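PDB 4QLX: nitroreductase family protein from Lactobacillus plantarum, which reduces enones with FMN as cofactor, saturating 10-oxo-11-octadecenoate to 10-oxooctadecanoate in the pathway that detoxifies polyunsaturated fatty acids. Local coordinates for the interface of chains A and B. Numbering follows the deposited sequence. Chains: chain A/B, Nitroreductase family protein.

Contact 1: the interface of chains A and B. Residues chain A 45, 48, 154, 157-158; chain B 19-20, 153, 157.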
loop_
_atom_site.group_PDB
_atom_site.type_symbol
_atom_site.label_atom_id
_atom_site.label_comp_id
_atom_site.label_asym_id
_atom_site.label_seq_id
_atom_site.Cartn_x
_atom_site.Cartn_y
_atom_site.Cartn_z
ATOM N N GLU A 45 0.044 -13.441 3.399
ATOM C CA GLU A 45 0.558 -12.966 2.111
ATOM C C GLU A 45 0.682 -11.432 2.050
ATOM O O GLU A 45 1.690 -10.898 1.571
ATOM C CB GLU A 45 -0.328 -13.485 0.984
ATOM C CG GLU A 45 -0.113 -14.973 0.711
ATOM C CD GLU A 45 -1.197 -15.607 -0.152
ATOM O OE1 GLU A 45 -2.206 -14.932 -0.475
ATOM O OE2 GLU A 45 -1.043 -16.799 -0.502
ATOM N N THR A 48 3.769 -9.764 3.884
ATOM C CA THR A 48 5.064 -9.651 3.208
ATOM C C THR A 48 5.398 -8.176 2.937
ATOM O O THR A 48 6.535 -7.842 2.586
ATOM C CB THR A 48 5.096 -10.447 1.880
ATOM O OG1 THR A 48 4.114 -9.927 0.976
ATOM C CG2 THR A 48 4.804 -11.921 2.128
ATOM N N GLN A 154 -1.654 -4.132 0.133
ATOM C CA GLN A 154 -1.296 -5.453 -0.373
ATOM C C GLN A 154 -2.469 -6.417 -0.201
ATOM O O GLN A 154 -2.692 -7.262 -1.057
ATOM C CB GLN A 154 -0.019 -5.993 0.298
ATOM C CG GLN A 154 1.233 -5.287 -0.239
ATOM C CD GLN A 154 2.446 -6.203 -0.386
ATOM O OE1 GLN A 154 3.217 -6.074 -1.342
ATOM N NE2 GLN A 154 2.618 -7.135 0.559
ATOM N N LEU A 157 -4.883 -6.352 -3.011
ATOM C CA LEU A 157 -4.371 -7.038 -4.197
ATOM C C LEU A 157 -4.440 -8.549 -3.977
ATOM O O LEU A 157 -4.854 -9.291 -4.862
ATOM C CB LEU A 157 -2.923 -6.588 -4.517
ATOM C CG LEU A 157 -2.818 -5.082 -4.807
ATOM C CD1 LEU A 157 -1.392 -4.595 -5.013
ATOM C CD2 LEU A 157 -3.663 -4.743 -6.048
ATOM N N VAL A 158 -4.026 -8.989 -2.790
ATOM C CA VAL A 158 -4.068 -10.401 -2.442
ATOM C C VAL A 158 -5.490 -10.924 -2.617
ATOM O O VAL A 158 -5.697 -11.997 -3.192
ATOM C CB VAL A 158 -3.582 -10.646 -0.999
ATOM C CG1 VAL A 158 -3.907 -12.059 -0.564
ATOM C CG2 VAL A 158 -2.078 -10.404 -0.916
ATOM N N MET B 19 5.428 -9.454 -5.798
ATOM C CA MET B 19 5.062 -9.118 -4.429
ATOM C C MET B 19 5.838 -9.903 -3.379
ATOM O O MET B 19 6.273 -9.330 -2.392
ATOM C CB MET B 19 3.578 -9.343 -4.189
ATOM C CG MET B 19 3.118 -8.839 -2.810
ATOM S SD MET B 19 1.350 -9.112 -2.514
ATOM C CE MET B 19 0.643 -7.988 -3.725
ATOM N N PHE B 20 5.977 -11.211 -3.573
ATOM C CA PHE B 20 6.536 -12.068 -2.514
ATOM C C PHE B 20 8.046 -12.191 -2.581
ATOM O O PHE B 20 8.680 -12.692 -1.636
ATOM C CB PHE B 20 5.916 -13.467 -2.564
ATOM C CG PHE B 20 4.427 -13.471 -2.420
ATOM C CD1 PHE B 20 3.784 -12.446 -1.743
ATOM C CD2 PHE B 20 3.666 -14.496 -2.961
ATOM C CE1 PHE B 20 2.408 -12.437 -1.605
ATOM C CE2 PHE B 20 2.292 -14.491 -2.828
ATOM C CZ PHE B 20 1.660 -13.460 -2.158
ATOM N N MET B 153 2.978 1.967 -1.722
ATOM C CA MET B 153 3.058 0.510 -1.808
ATOM C C MET B 153 2.921 0.034 -3.259
ATOM O O MET B 153 3.652 -0.851 -3.721
ATOM C CB MET B 153 1.975 -0.142 -0.930
ATOM C CG MET B 153 2.052 -1.685 -0.862
ATOM S SD MET B 153 3.572 -2.274 -0.061
ATOM C CE MET B 153 4.480 -2.916 -1.480
ATOM N N LEU B 157 5.745 -1.989 -6.002
ATOM C CA LEU B 157 5.396 -3.134 -6.828
ATOM C C LEU B 157 5.531 -2.797 -8.317
ATOM O O LEU B 157 6.047 -3.601 -9.092
ATOM C CB LEU B 157 3.961 -3.613 -6.517
ATOM C CG LEU B 157 3.719 -4.091 -5.083
ATOM C CD1 LEU B 157 2.229 -4.429 -4.828
ATOM C CD2 LEU B 157 4.603 -5.298 -4.723
HETATM O O HOH W 1 5.570 -6.982 -0.955
#

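Contact 2: the interface of chains A and B. Residues chain A 49-50, 149-150, 153-154; chain B 149-150, 153.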
loop_
_atom_site.group_PDB
_atom_site.type_symbol
_atom_site.label_atom_id
_atom_site.label_comp_id
_atom_site.label_asym_id
_atom_site.label_seq_id
_atom_site.Cartn_x
_atom_site.Cartn_y
_atom_site.Cartn_z
ATOM N N ALA A 49 4.415 -7.292 3.123
ATOM C CA ALA A 49 4.620 -5.843 2.975
ATOM C C ALA A 49 5.823 -5.305 3.781
ATOM O O ALA A 49 6.192 -5.880 4.808
ATOM C CB ALA A 49 3.323 -5.087 3.388
ATOM N N PRO A 50 6.433 -4.191 3.319
ATOM C CA PRO A 50 7.486 -3.525 4.098
ATOM C C PRO A 50 6.872 -2.788 5.277
ATOM O O PRO A 50 5.662 -2.597 5.316
ATOM C CB PRO A 50 8.083 -2.532 3.100
ATOM C CG PRO A 50 6.889 -2.139 2.285
ATOM C CD PRO A 50 6.126 -3.441 2.088
ATOM N N SER A 149 -1.309 0.971 6.247
ATOM C CA SER A 149 -1.809 1.333 4.926
ATOM C C SER A 149 -1.111 0.513 3.848
ATOM O O SER A 149 -1.741 0.108 2.879
ATOM C CB SER A 149 -1.620 2.840 4.678
ATOM O OG SER A 149 -2.243 3.603 5.706
ATOM N N VAL A 150 0.190 0.254 3.997
ATOM C CA VAL A 150 0.850 -0.519 2.947
ATOM C C VAL A 150 0.452 -1.989 3.023
ATOM O O VAL A 150 0.371 -2.653 1.983
ATOM C CB VAL A 150 2.402 -0.398 2.967
ATOM C CG1 VAL A 150 2.830 1.064 2.783
ATOM C CG2 VAL A 150 3.015 -1.004 4.244
ATOM N N MET A 153 -3.085 -2.090 1.476
ATOM C CA MET A 153 -2.969 -2.061 0.020
ATOM C C MET A 153 -2.586 -3.438 -0.519
ATOM O O MET A 153 -3.133 -3.885 -1.510
ATOM C CB MET A 153 -1.936 -1.010 -0.421
ATOM C CG MET A 153 -1.884 -0.785 -1.963
ATOM S SD MET A 153 -3.417 -0.131 -2.672
ATOM C CE MET A 153 -4.001 -1.530 -3.635
ATOM N N GLN A 154 -1.654 -4.132 0.133
ATOM C CA GLN A 154 -1.296 -5.453 -0.373
ATOM C C GLN A 154 -2.469 -6.417 -0.201
ATOM O O GLN A 154 -2.692 -7.262 -1.057
ATOM C CB GLN A 154 -0.019 -5.993 0.298
ATOM C CG GLN A 154 1.233 -5.287 -0.239
ATOM C CD GLN A 154 2.446 -6.203 -0.386
ATOM O OE1 GLN A 154 3.217 -6.074 -1.342
ATOM N NE2 GLN A 154 2.618 -7.135 0.559
ATOM N N SER B 149 0.476 6.404 1.428
ATOM C CA SER B 149 1.094 5.118 1.721
ATOM C C SER B 149 0.598 4.034 0.776
ATOM O O SER B 149 1.361 3.148 0.399
ATOM C CB SER B 149 0.834 4.727 3.176
ATOM O OG SER B 149 1.276 5.744 4.063
ATOM N N VAL B 150 -0.669 4.085 0.360
ATOM C CA VAL B 150 -1.118 3.006 -0.495
ATOM C C VAL B 150 -0.554 3.202 -1.906
ATOM O O VAL B 150 -0.193 2.225 -2.572
ATOM C CB VAL B 150 -2.663 2.868 -0.518
ATOM C CG1 VAL B 150 -3.164 2.482 0.884
ATOM C CG2 VAL B 150 -3.349 4.138 -1.021
ATOM N N MET B 153 2.978 1.967 -1.722
ATOM C CA MET B 153 3.058 0.510 -1.808
ATOM C C MET B 153 2.921 0.034 -3.259
ATOM O O MET B 153 3.652 -0.851 -3.721
ATOM C CB MET B 153 1.975 -0.142 -0.930
ATOM C CG MET B 153 2.052 -1.685 -0.862
ATOM S SD MET B 153 3.572 -2.274 -0.061
ATOM C CE MET B 153 4.480 -2.916 -1.480
#

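Contact 3: the interface of chains A and B. Residues chain A 19-20, 22, 153, 157; chain B 45, 48-49, 154.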
loop_
_atom_site.group_PDB
_atom_site.type_symbol
_atom_site.label_atom_id
_atom_site.label_comp_id
_atom_site.label_asym_id
_atom_site.label_seq_id
_atom_site.Cartn_x
_atom_site.Cartn_y
_atom_site.Cartn_z
ATOM N N MET A 19 -3.862 -5.475 -10.357
ATOM C CA MET A 19 -3.693 -4.090 -9.908
ATOM C C MET A 19 -4.461 -3.038 -10.716
ATOM O O MET A 19 -5.033 -2.107 -10.141
ATOM C CB MET A 19 -2.192 -3.728 -9.910
ATOM C CG MET A 19 -1.874 -2.335 -9.377
ATOM S SD MET A 19 -0.083 -1.988 -9.431
ATOM C CE MET A 19 0.544 -3.456 -8.606
ATOM N N PHE A 20 -4.466 -3.169 -12.040
ATOM C CA PHE A 20 -5.018 -2.107 -12.895
ATOM C C PHE A 20 -6.511 -2.289 -13.216
ATOM O O PHE A 20 -7.172 -1.361 -13.699
ATOM C CB PHE A 20 -4.214 -2.016 -14.196
ATOM C CG PHE A 20 -2.739 -1.821 -13.987
ATOM C CD1 PHE A 20 -2.263 -1.149 -12.865
ATOM C CD2 PHE A 20 -1.828 -2.308 -14.905
ATOM C CE1 PHE A 20 -0.899 -0.963 -12.667
ATOM C CE2 PHE A 20 -0.457 -2.133 -14.711
ATOM C CZ PHE A 20 0.004 -1.457 -13.584
ATOM N N ARG A 22 -8.426 -3.414 -10.675
ATOM C CA ARG A 22 -8.944 -3.407 -9.313
ATOM C C ARG A 22 -9.989 -2.309 -9.163
ATOM O O ARG A 22 -9.753 -1.168 -9.553
ATOM C CB ARG A 22 -7.815 -3.186 -8.290
ATOM C CG ARG A 22 -8.314 -3.222 -6.846
ATOM C CD ARG A 22 -7.474 -2.386 -5.909
ATOM N NE ARG A 22 -7.334 -1.017 -6.403
ATOM C CZ ARG A 22 -8.263 -0.072 -6.274
ATOM N NH1 ARG A 22 -9.421 -0.327 -5.652
ATOM N NH2 ARG A 22 -8.031 1.133 -6.775
ATOM N N MET A 153 -3.085 -2.090 1.476
ATOM C CA MET A 153 -2.969 -2.061 0.020
ATOM C C MET A 153 -2.586 -3.438 -0.519
ATOM O O MET A 153 -3.133 -3.885 -1.510
ATOM C CB MET A 153 -1.936 -1.010 -0.421
ATOM C CG MET A 153 -1.884 -0.785 -1.963
ATOM S SD MET A 153 -3.417 -0.131 -2.672
ATOM C CE MET A 153 -4.001 -1.530 -3.635
ATOM N N LEU A 157 -4.883 -6.352 -3.011
ATOM C CA LEU A 157 -4.371 -7.038 -4.197
ATOM C C LEU A 157 -4.440 -8.549 -3.977
ATOM O O LEU A 157 -4.854 -9.291 -4.862
ATOM C CB LEU A 157 -2.923 -6.588 -4.517
ATOM C CG LEU A 157 -2.818 -5.082 -4.807
ATOM C CD1 LEU A 157 -1.392 -4.595 -5.013
ATOM C CD2 LEU A 157 -3.663 -4.743 -6.048
ATOM N N GLU B 45 0.785 4.354 -13.210
ATOM C CA GLU B 45 0.380 2.996 -12.850
ATOM C C GLU B 45 0.155 2.862 -11.355
ATOM O O GLU B 45 -0.785 2.206 -10.912
ATOM C CB GLU B 45 1.431 1.981 -13.325
ATOM C CG GLU B 45 1.327 1.692 -14.820
ATOM C CD GLU B 45 2.559 1.026 -15.427
ATOM O OE1 GLU B 45 3.585 0.835 -14.735
ATOM O OE2 GLU B 45 2.504 0.693 -16.631
ATOM N N THR B 48 -3.194 4.270 -9.874
ATOM C CA THR B 48 -4.402 3.443 -9.943
ATOM C C THR B 48 -4.896 3.027 -8.556
ATOM O O THR B 48 -6.010 2.475 -8.418
ATOM C CB THR B 48 -4.182 2.172 -10.781
ATOM O OG1 THR B 48 -3.179 1.352 -10.159
ATOM C CG2 THR B 48 -3.748 2.532 -12.190
ATOM N N ALA B 49 -4.079 3.299 -7.531
ATOM C CA ALA B 49 -4.405 2.989 -6.131
ATOM C C ALA B 49 -5.717 3.631 -5.675
ATOM O O ALA B 49 -6.115 4.684 -6.188
ATOM C CB ALA B 49 -3.242 3.451 -5.196
ATOM N N GLN B 154 1.975 0.612 -3.986
ATOM C CA GLN B 154 1.814 0.226 -5.377
ATOM C C GLN B 154 3.037 0.609 -6.214
ATOM O O GLN B 154 3.426 -0.133 -7.100
ATOM C CB GLN B 154 0.534 0.838 -5.951
ATOM C CG GLN B 154 -0.710 0.210 -5.372
ATOM C CD GLN B 154 -1.761 -0.046 -6.442
ATOM O OE1 GLN B 154 -2.365 -1.109 -6.484
ATOM N NE2 GLN B 154 -1.955 0.922 -7.335
HETATM O O HOH W 2 -4.862 -0.982 -7.817
#

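Contact 1: the interface of chains A and B
B:Met19 and A:Gln154 approach from opposite directions across the subunit interface of this FMN-dependent nitroreductase-family enone reductase. The thioether chain lies against the terminal amide, with B:Met19 CG 3.6 Å from A:Gln154 CD. From CB outward the methionine is extended to SD and then bends (chi3 -67°), which carries CE back to the CB of A:Leu157 while SD passes A:Val158 CG2 at about a right angle. The amide has different partners at its two ends. NE2 donates to the hydroxyl OG1 of A:Thr48, which lies near the amide plane, 14° out of it. That hydroxyl in turn donates to the main-chain A:Glu45 O at 2.7 Å, nearly along the C=O axis, so A:Thr48 probably helps hold the amide's rotation. At the other end, water 1 sits 2.6 Å from A:Gln154 OE1. The same water 1 is 2.8 Å from the carbonyl oxygen B:Met19 O, joining the subunits. B:Phe20 brings the CD1–CE1–CZ side of its ring to the same chain A surface: B:Phe20 CZ lies 3.7 Å from A:Glu45 CG, and CD1 meets A:Thr48. Ring and carboxylate planes differ by 34°, hence no parallel stack. Where the two copies of the same residue meet, A:Leu157 and B:Leu157 point at each other tip to tip, their CD1 methyls 3.6 Å apart.

Contact 2: the interface of chains A and B
The main-chain oxygen A:Ser149 O is met across the interface by the methyl CG1 of B:Val150 at 3.4 Å, and the reciprocal contact joins B:Ser149 O to A:Val150 CG1. These are van der Waals approaches of methyls to helical carbonyls in the core of this nitroreductase-family interface, where helix 137-161 of one chain packs on its copy. Backbone spacing shows how near the helices come: A:Ser149 CA and B:Ser149 CA are 5.7 Å apart. The spacing widens to 6.8 Å between A:Met153 CA and B:Met153 CA. The small serine side chains probably allow this close approach, and A:Ser149 CB and B:Ser149 CB are tightly packed at 3.4 Å. One turn further along, each methionine crosses the opposing valine at about a right angle. In B:Met153 the CG atom stands opposite the backbone N (chi1 -175°), directing the chain over the chain A helix, and B:Met153 CG rests 3.4 Å from A:Val150 O. The bend at chi2 (65°) places SD near A:Val150 CB, and chi3 (-108°) then turns CE toward the A:Gln154 amide. A:Met153 reproduces this shape over B:Val150, as expected from two-fold symmetry. A:Pro50 adds a small contact at the thioether end of B:Met153, its ring crossing the thioether at a slant, beside the FMN pocket to which this proline belongs. Here A:Pro50 CD touches B:Met153 SD at 3.5 Å.

Contact 3: the interface of chains A and B
This is one flank of the two-fold interface of a nitroreductase-family homodimer, and it ties an FMN-binding arginine of one subunit to the backbone of the other. A:Arg22 NH2 donates to B:Thr48 O at 2.9 Å, 151° at the hydrogen. The oxygen lies in the guanidinium plane, and the donor lies in the carbonyl plane, so the bond is made edge-on. Water 2, also in plane at the guanidinium edge, is 2.8 Å from A:Arg22 NE and touches A:Met19 O and B:Gln154 OE1, so that it bridges the two subunits. A bend at chi3 (53°) brings the guanidinium to this position. B:Gln154 presents its amide end to A:Met19, with B:Gln154 CD 3.7 Å from A:Met19 CG, while its own CG meets A:Met153 CG. B:Gln154 NE2 donates at 3.1 Å to the B:Thr48 OG1 hydroxyl, close to the amide plane, and that hydroxyl donates on to B:Glu45 O. Cutting B:Gln154 back to an alanine is likely to leave water 2 and the B:Thr48 hydroxyl each without one of their partners and to open a gap beside A:Met19 and A:Met153. Beyond the threonine, the A:Phe20 ring slants across B:Glu45, A:Phe20 CZ 3.6 Å from B:Glu45 CG, with ring and carboxylate planes 26° apart.

Contacts 1 and 3 are symmetry-related flanks of one interface, their C-alpha centres about 10 Å apart, with the roles of chains A and B exchanged; A:Leu157 takes part in both. Contact 2 lies about 8 Å from contact 1 and about 10 Å from contact 3, measured between the same kind of centres. It shares A:Gln154 and B:Met153 with contact 1 and A:Met153 with contact 3. Helix 137-161 runs through all three, linking the central helix pair to both flanks. Because A:Arg22 and A:Pro50 also belong to FMN pockets, dimer packing probably helps shape the flavin sites.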